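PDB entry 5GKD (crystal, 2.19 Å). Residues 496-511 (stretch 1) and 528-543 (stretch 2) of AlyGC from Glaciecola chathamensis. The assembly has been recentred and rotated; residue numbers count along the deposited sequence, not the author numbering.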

# COMPACT_ATOMS: atom_id res chain seq x y z
N PHE A 496 23.04 -16.25 -0.18
CA PHE A 496 23.42 -15.10 0.64
C PHE A 496 22.74 -13.86 0.11
O PHE A 496 23.24 -13.26 -0.86
CB PHE A 496 24.94 -14.90 0.65
CG PHE A 496 25.71 -15.95 1.38
CD1 PHE A 496 25.72 -15.98 2.76
CD2 PHE A 496 26.45 -16.88 0.70
CE1 PHE A 496 26.46 -16.93 3.43
CE2 PHE A 496 27.19 -17.83 1.37
CZ PHE A 496 27.19 -17.86 2.73
N PRO A 497 21.64 -13.40 0.70
CA PRO A 497 21.10 -12.09 0.33
C PRO A 497 22.03 -10.96 0.74
O PRO A 497 22.62 -10.96 1.82
CB PRO A 497 19.78 -12.03 1.10
CG PRO A 497 20.02 -12.93 2.29
CD PRO A 497 20.86 -14.04 1.77
N GLN A 498 22.16 -9.98 -0.15
CA GLN A 498 22.87 -8.76 0.16
C GLN A 498 21.97 -7.53 0.09
O GLN A 498 22.46 -6.42 0.35
CB GLN A 498 24.06 -8.58 -0.79
CG GLN A 498 25.10 -9.69 -0.67
CD GLN A 498 26.18 -9.60 -1.74
OE1 GLN A 498 26.00 -10.10 -2.85
NE2 GLN A 498 27.29 -8.96 -1.42
N ARG A 499 20.70 -7.69 -0.27
CA ARG A 499 19.73 -6.60 -0.32
C ARG A 499 18.69 -6.76 0.79
O ARG A 499 18.61 -7.79 1.46
CB ARG A 499 19.03 -6.54 -1.69
CG ARG A 499 19.97 -6.40 -2.89
CD ARG A 499 20.34 -4.94 -3.20
NE ARG A 499 21.31 -4.38 -2.27
CZ ARG A 499 22.64 -4.57 -2.36
NH1 ARG A 499 23.14 -5.30 -3.35
NH2 ARG A 499 23.46 -4.04 -1.45
N SER A 500 17.88 -5.71 0.96
CA SER A 500 16.83 -5.72 1.98
C SER A 500 15.81 -6.82 1.75
O SER A 500 15.19 -7.31 2.69
CB SER A 500 16.12 -4.37 2.01
OG SER A 500 16.88 -3.45 2.75
N THR A 501 15.63 -7.23 0.50
CA THR A 501 14.76 -8.33 0.16
C THR A 501 15.55 -9.34 -0.65
O THR A 501 16.36 -8.96 -1.49
CB THR A 501 13.53 -7.86 -0.65
OG1 THR A 501 12.73 -7.00 0.16
CG2 THR A 501 12.70 -9.05 -1.09
N LEU A 502 15.32 -10.62 -0.36
CA LEU A 502 15.84 -11.68 -1.19
C LEU A 502 14.89 -11.99 -2.35
O LEU A 502 15.30 -11.96 -3.52
CB LEU A 502 16.06 -12.94 -0.35
CG LEU A 502 16.59 -14.12 -1.15
CD1 LEU A 502 17.92 -13.75 -1.76
CD2 LEU A 502 16.69 -15.35 -0.28
N ILE A 503 13.63 -12.27 -2.05
CA ILE A 503 12.65 -12.69 -3.04
C ILE A 503 11.38 -11.85 -2.90
O ILE A 503 10.82 -11.74 -1.81
CB ILE A 503 12.30 -14.18 -2.93
CG1 ILE A 503 13.53 -15.03 -3.19
CG2 ILE A 503 11.19 -14.54 -3.91
CD1 ILE A 503 13.29 -16.50 -2.95
N GLU A 504 10.93 -11.30 -4.02
CA GLU A 504 9.69 -10.53 -4.14
C GLU A 504 8.73 -11.30 -5.04
O GLU A 504 9.10 -11.74 -6.12
CB GLU A 504 9.97 -9.15 -4.73
CG GLU A 504 8.74 -8.35 -5.06
CD GLU A 504 9.07 -7.07 -5.81
OE1 GLU A 504 9.07 -5.99 -5.18
OE2 GLU A 504 9.34 -7.15 -7.02
N ILE A 505 7.50 -11.46 -4.58
CA ILE A 505 6.48 -12.19 -5.32
C ILE A 505 5.55 -11.17 -5.97
O ILE A 505 4.83 -10.44 -5.29
CB ILE A 505 5.72 -13.18 -4.43
CG1 ILE A 505 6.70 -14.13 -3.74
CG2 ILE A 505 4.70 -13.97 -5.26
CD1 ILE A 505 6.04 -15.09 -2.74
N ASN A 506 5.58 -11.12 -7.30
CA ASN A 506 4.75 -10.26 -8.12
C ASN A 506 3.55 -11.02 -8.65
O ASN A 506 3.44 -12.24 -8.49
CB ASN A 506 5.55 -9.70 -9.30
CG ASN A 506 6.61 -8.70 -8.88
OD1 ASN A 506 7.80 -8.84 -9.21
ND2 ASN A 506 6.19 -7.69 -8.15
N ASN A 507 2.65 -10.29 -9.32
CA ASN A 507 1.54 -10.91 -10.03
C ASN A 507 2.04 -12.07 -10.87
O ASN A 507 3.04 -11.96 -11.57
CB ASN A 507 0.85 -9.88 -10.92
CG ASN A 507 0.04 -8.89 -10.12
OD1 ASN A 507 -0.52 -9.22 -9.08
ND2 ASN A 507 -0.02 -7.66 -10.59
N LYS A 508 1.33 -13.20 -10.77
CA LYS A 508 1.58 -14.45 -11.49
C LYS A 508 2.73 -15.23 -10.86
O LYS A 508 2.98 -16.36 -11.26
CB LYS A 508 1.85 -14.23 -12.99
CG LYS A 508 0.75 -13.38 -13.67
CD LYS A 508 1.09 -12.93 -15.07
CE LYS A 508 1.24 -14.11 -15.97
NZ LYS A 508 0.08 -15.01 -15.80
N GLY A 509 3.42 -14.67 -9.87
CA GLY A 509 4.44 -15.41 -9.17
C GLY A 509 3.85 -16.39 -8.17
O GLY A 509 2.89 -16.08 -7.45
N ASN A 510 4.41 -17.59 -8.14
CA ASN A 510 4.13 -18.59 -7.13
C ASN A 510 5.45 -19.32 -6.90
O ASN A 510 6.18 -19.59 -7.85
CB ASN A 510 3.01 -19.57 -7.55
CG ASN A 510 1.71 -18.86 -7.97
OD1 ASN A 510 0.95 -18.39 -7.13
ND2 ASN A 510 1.43 -18.81 -9.28
N LEU A 511 5.77 -19.62 -5.64
CA LEU A 511 7.13 -20.02 -5.29
C LEU A 511 7.14 -21.27 -4.43
O LEU A 511 6.42 -21.35 -3.43
CB LEU A 511 7.85 -18.88 -4.54
CG LEU A 511 9.25 -19.21 -4.02
CD1 LEU A 511 10.20 -19.54 -5.17
CD2 LEU A 511 9.83 -18.07 -3.15
N GLY A 528 14.12 -3.38 9.44
CA GLY A 528 13.00 -3.59 8.54
C GLY A 528 13.32 -4.34 7.27
O GLY A 528 12.58 -4.19 6.29
N ASN A 529 14.40 -5.12 7.24
CA ASN A 529 14.61 -6.03 6.13
C ASN A 529 13.50 -7.08 6.10
O ASN A 529 12.88 -7.40 7.11
CB ASN A 529 15.96 -6.74 6.24
CG ASN A 529 17.14 -5.80 6.06
OD1 ASN A 529 17.00 -4.68 5.57
ND2 ASN A 529 18.32 -6.27 6.48
N THR A 530 13.28 -7.64 4.92
CA THR A 530 12.23 -8.63 4.71
C THR A 530 12.79 -9.65 3.74
O THR A 530 12.96 -9.34 2.56
CB THR A 530 10.95 -7.98 4.15
OG1 THR A 530 11.25 -7.32 2.92
CG2 THR A 530 10.36 -6.96 5.11
N LEU A 531 13.08 -10.85 4.22
CA LEU A 531 13.74 -11.83 3.36
C LEU A 531 12.85 -12.22 2.19
O LEU A 531 13.29 -12.22 1.03
CB LEU A 531 14.14 -13.07 4.16
CG LEU A 531 15.10 -13.99 3.41
CD1 LEU A 531 16.53 -13.49 3.49
CD2 LEU A 531 14.99 -15.43 3.90
N ILE A 532 11.59 -12.54 2.45
CA ILE A 532 10.63 -12.87 1.41
C ILE A 532 9.38 -12.03 1.60
O ILE A 532 8.96 -11.77 2.73
CB ILE A 532 10.29 -14.38 1.40
CG1 ILE A 532 11.56 -15.22 1.28
CG2 ILE A 532 9.30 -14.71 0.28
CD1 ILE A 532 11.31 -16.70 1.37
N ARG A 533 8.79 -11.58 0.49
CA ARG A 533 7.61 -10.73 0.57
C ARG A 533 6.93 -10.73 -0.78
O ARG A 533 7.51 -11.13 -1.79
CB ARG A 533 7.97 -9.29 0.99
CG ARG A 533 8.84 -8.51 -0.00
CD ARG A 533 9.00 -7.02 0.38
NE ARG A 533 10.05 -6.37 -0.41
CZ ARG A 533 9.89 -5.95 -1.66
NH1 ARG A 533 8.71 -6.08 -2.27
NH2 ARG A 533 10.89 -5.39 -2.31
N THR A 534 5.67 -10.30 -0.78
CA THR A 534 5.03 -9.93 -2.03
C THR A 534 5.57 -8.58 -2.49
O THR A 534 6.18 -7.84 -1.72
CB THR A 534 3.50 -9.85 -1.89
OG1 THR A 534 3.14 -8.75 -1.05
CG2 THR A 534 2.94 -11.13 -1.32
N THR A 535 5.29 -8.24 -3.74
CA THR A 535 5.39 -6.85 -4.16
C THR A 535 4.59 -5.95 -3.22
O THR A 535 3.62 -6.39 -2.59
CB THR A 535 4.89 -6.66 -5.59
OG1 THR A 535 4.96 -5.28 -5.96
CG2 THR A 535 3.46 -7.13 -5.73
N ARG A 536 5.01 -4.70 -3.11
CA ARG A 536 4.26 -3.73 -2.34
C ARG A 536 3.27 -2.96 -3.20
O ARG A 536 2.48 -2.17 -2.67
CB ARG A 536 5.22 -2.78 -1.63
CG ARG A 536 6.18 -3.53 -0.69
CD ARG A 536 7.00 -2.55 0.11
NE ARG A 536 7.91 -3.18 1.06
CZ ARG A 536 9.22 -3.29 0.87
NH1 ARG A 536 9.76 -2.84 -0.25
NH2 ARG A 536 9.98 -3.85 1.79
N LEU A 537 3.29 -3.17 -4.50
CA LEU A 537 2.21 -2.70 -5.33
C LEU A 537 1.00 -3.59 -5.08
O LEU A 537 1.17 -4.82 -5.00
CB LEU A 537 2.61 -2.72 -6.80
CG LEU A 537 3.50 -1.57 -7.27
CD1 LEU A 537 4.90 -1.62 -6.66
CD2 LEU A 537 3.60 -1.55 -8.79
N PRO A 538 -0.19 -3.04 -4.86
CA PRO A 538 -1.38 -3.88 -4.66
C PRO A 538 -1.48 -4.88 -5.81
O PRO A 538 -1.37 -4.51 -6.98
CB PRO A 538 -2.55 -2.89 -4.67
CG PRO A 538 -1.95 -1.57 -4.40
CD PRO A 538 -0.55 -1.62 -4.97
N MET A 539 -1.65 -6.14 -5.46
CA MET A 539 -1.62 -7.20 -6.46
C MET A 539 -2.99 -7.41 -7.09
O MET A 539 -4.02 -7.07 -6.52
CB MET A 539 -1.13 -8.51 -5.85
CG MET A 539 0.26 -8.42 -5.25
SD MET A 539 0.82 -9.96 -4.52
CE MET A 539 0.98 -10.99 -5.97
N GLN A 540 -2.97 -8.00 -8.28
CA GLN A 540 -4.16 -8.31 -9.05
C GLN A 540 -4.66 -9.73 -8.81
O GLN A 540 -5.80 -10.04 -9.15
CB GLN A 540 -3.86 -8.12 -10.54
CG GLN A 540 -5.07 -8.23 -11.45
CD GLN A 540 -4.69 -8.43 -12.90
OE1 GLN A 540 -3.98 -9.38 -13.24
NE2 GLN A 540 -5.18 -7.55 -13.78
N ARG A 541 -3.83 -10.56 -8.20
CA ARG A 541 -3.93 -12.01 -8.32
C ARG A 541 -3.48 -12.61 -6.99
O ARG A 541 -2.67 -12.01 -6.28
CB ARG A 541 -3.02 -12.43 -9.48
CG ARG A 541 -3.16 -13.77 -10.04
CD ARG A 541 -2.32 -13.81 -11.28
NE ARG A 541 -2.96 -13.05 -12.35
CZ ARG A 541 -3.45 -13.60 -13.46
NH1 ARG A 541 -3.35 -14.91 -13.64
NH2 ARG A 541 -4.03 -12.85 -14.38
N ASN A 542 -3.99 -13.78 -6.66
CA ASN A 542 -3.51 -14.50 -5.47
C ASN A 542 -2.14 -15.14 -5.77
O ASN A 542 -1.67 -15.17 -6.90
CB ASN A 542 -4.51 -15.57 -5.03
CG ASN A 542 -5.90 -15.01 -4.73
OD1 ASN A 542 -6.05 -13.82 -4.45
ND2 ASN A 542 -6.90 -15.86 -4.78
N TYR A 543 -1.51 -15.70 -4.74
CA TYR A 543 -0.23 -16.38 -4.92
C TYR A 543 -0.17 -17.60 -4.01
O TYR A 543 -0.94 -17.73 -3.06
CB TYR A 543 0.97 -15.44 -4.65
CG TYR A 543 1.09 -15.03 -3.22
CD1 TYR A 543 0.32 -13.99 -2.70
CD2 TYR A 543 1.94 -15.70 -2.36
CE1 TYR A 543 0.41 -13.63 -1.38
CE2 TYR A 543 2.04 -15.33 -1.03
CZ TYR A 543 1.27 -14.30 -0.55
OH TYR A 543 1.37 -13.96 0.78
O HOH W 1 7.42 -3.61 -4.41
O HOH W 2 -1.60 -5.54 -9.91
O HOH W 3 0.49 -14.56 -8.28

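Parallel β-structure of the kind found in stacked coils rests on a simple principle: a ladder of backbone hydrogen bonds fixes the register, and side chains then pair with their neighbours at the same level. These two stretches of AlyGC, which bury 1105 Å² between them, are a compact example. Ile503, Glu504 and Ile505 lie in parallel register with Ile532, Arg533 and Thr534.

The ladder alternates as parallel pairing requires, one residue of a strand reaching two on its partner. Ile503 N donates to Leu531 O (3.1 Å), and Arg533 N returns a bond to Ile503 O (3.1 Å). Ile505 N then donates to Arg533 O (2.8 Å), and Thr535 N to Ile505 O (2.7 Å). Before this run the chain of the second stretch turns a corner at Leu531 and Ile532, yet bonding persists: Thr530 N donates to Ser500 O (3.0 Å), while Leu531 O also accepts from Leu502 N (2.9 Å). Cα hydrogens fill gaps between the amide bonds, as where Ile532 CA lies 3.4 Å from Ile503 O.

Polar side chains add a second layer. Glu504 and Arg533 sit on the same face of the sheet, and the ends of the two side chains come together in a salt bridge, Glu504 OE1 to Arg533 NH1 at 2.9 Å. Glu504 CB lies over one face of the guanidinium, and Thr501 OG1 sits at its edge, near its plane, where it accepts from Arg533 NE (2.8 Å). Arg533 NH1 also binds its own strand at Thr534 O (3.1 Å), so the buried group is held from several directions. Water 1 extends the network, donating to Glu504 OE1 (3.0 Å) and accepting from Arg536 N (2.9 Å).

Within a type II turn from Asn506 to Gly509, closed by Gly509 N to Asn506 O (2.8 Å), the CA-to-CB bond of Asn507 points sideways, but the end of its side chain comes nearer the other stretch. There a side chain substitutes for a backbone carbonyl: Asn507 OD1 accepts from Gln540 N (2.9 Å). Water 3 joins the backbones nearby, donating to Gly509 O (3.0 Å) and Asn542 O (2.6 Å).

Apolar contacts occupy the sheet face bearing Ile503, Ile505 and Ile532. Ile503 CB approaches Ile532 CG1 (4.4 Å), a loose apolar contact, and Ile505 CG2 meets Tyr543 CB (4.1 Å). At the corner, the end of Leu531 swings back although its CA-to-CB bond points away, placing CD1 3.7 Å from Pro497 CG and 3.9 Å from Leu502 CB. At the turn, Lys508 CG covers one face of the Arg541 guanidinium, although the like charges Lys508 NZ and Arg541 NH1 lie 4.1 Å apart and are not an attractive pairing.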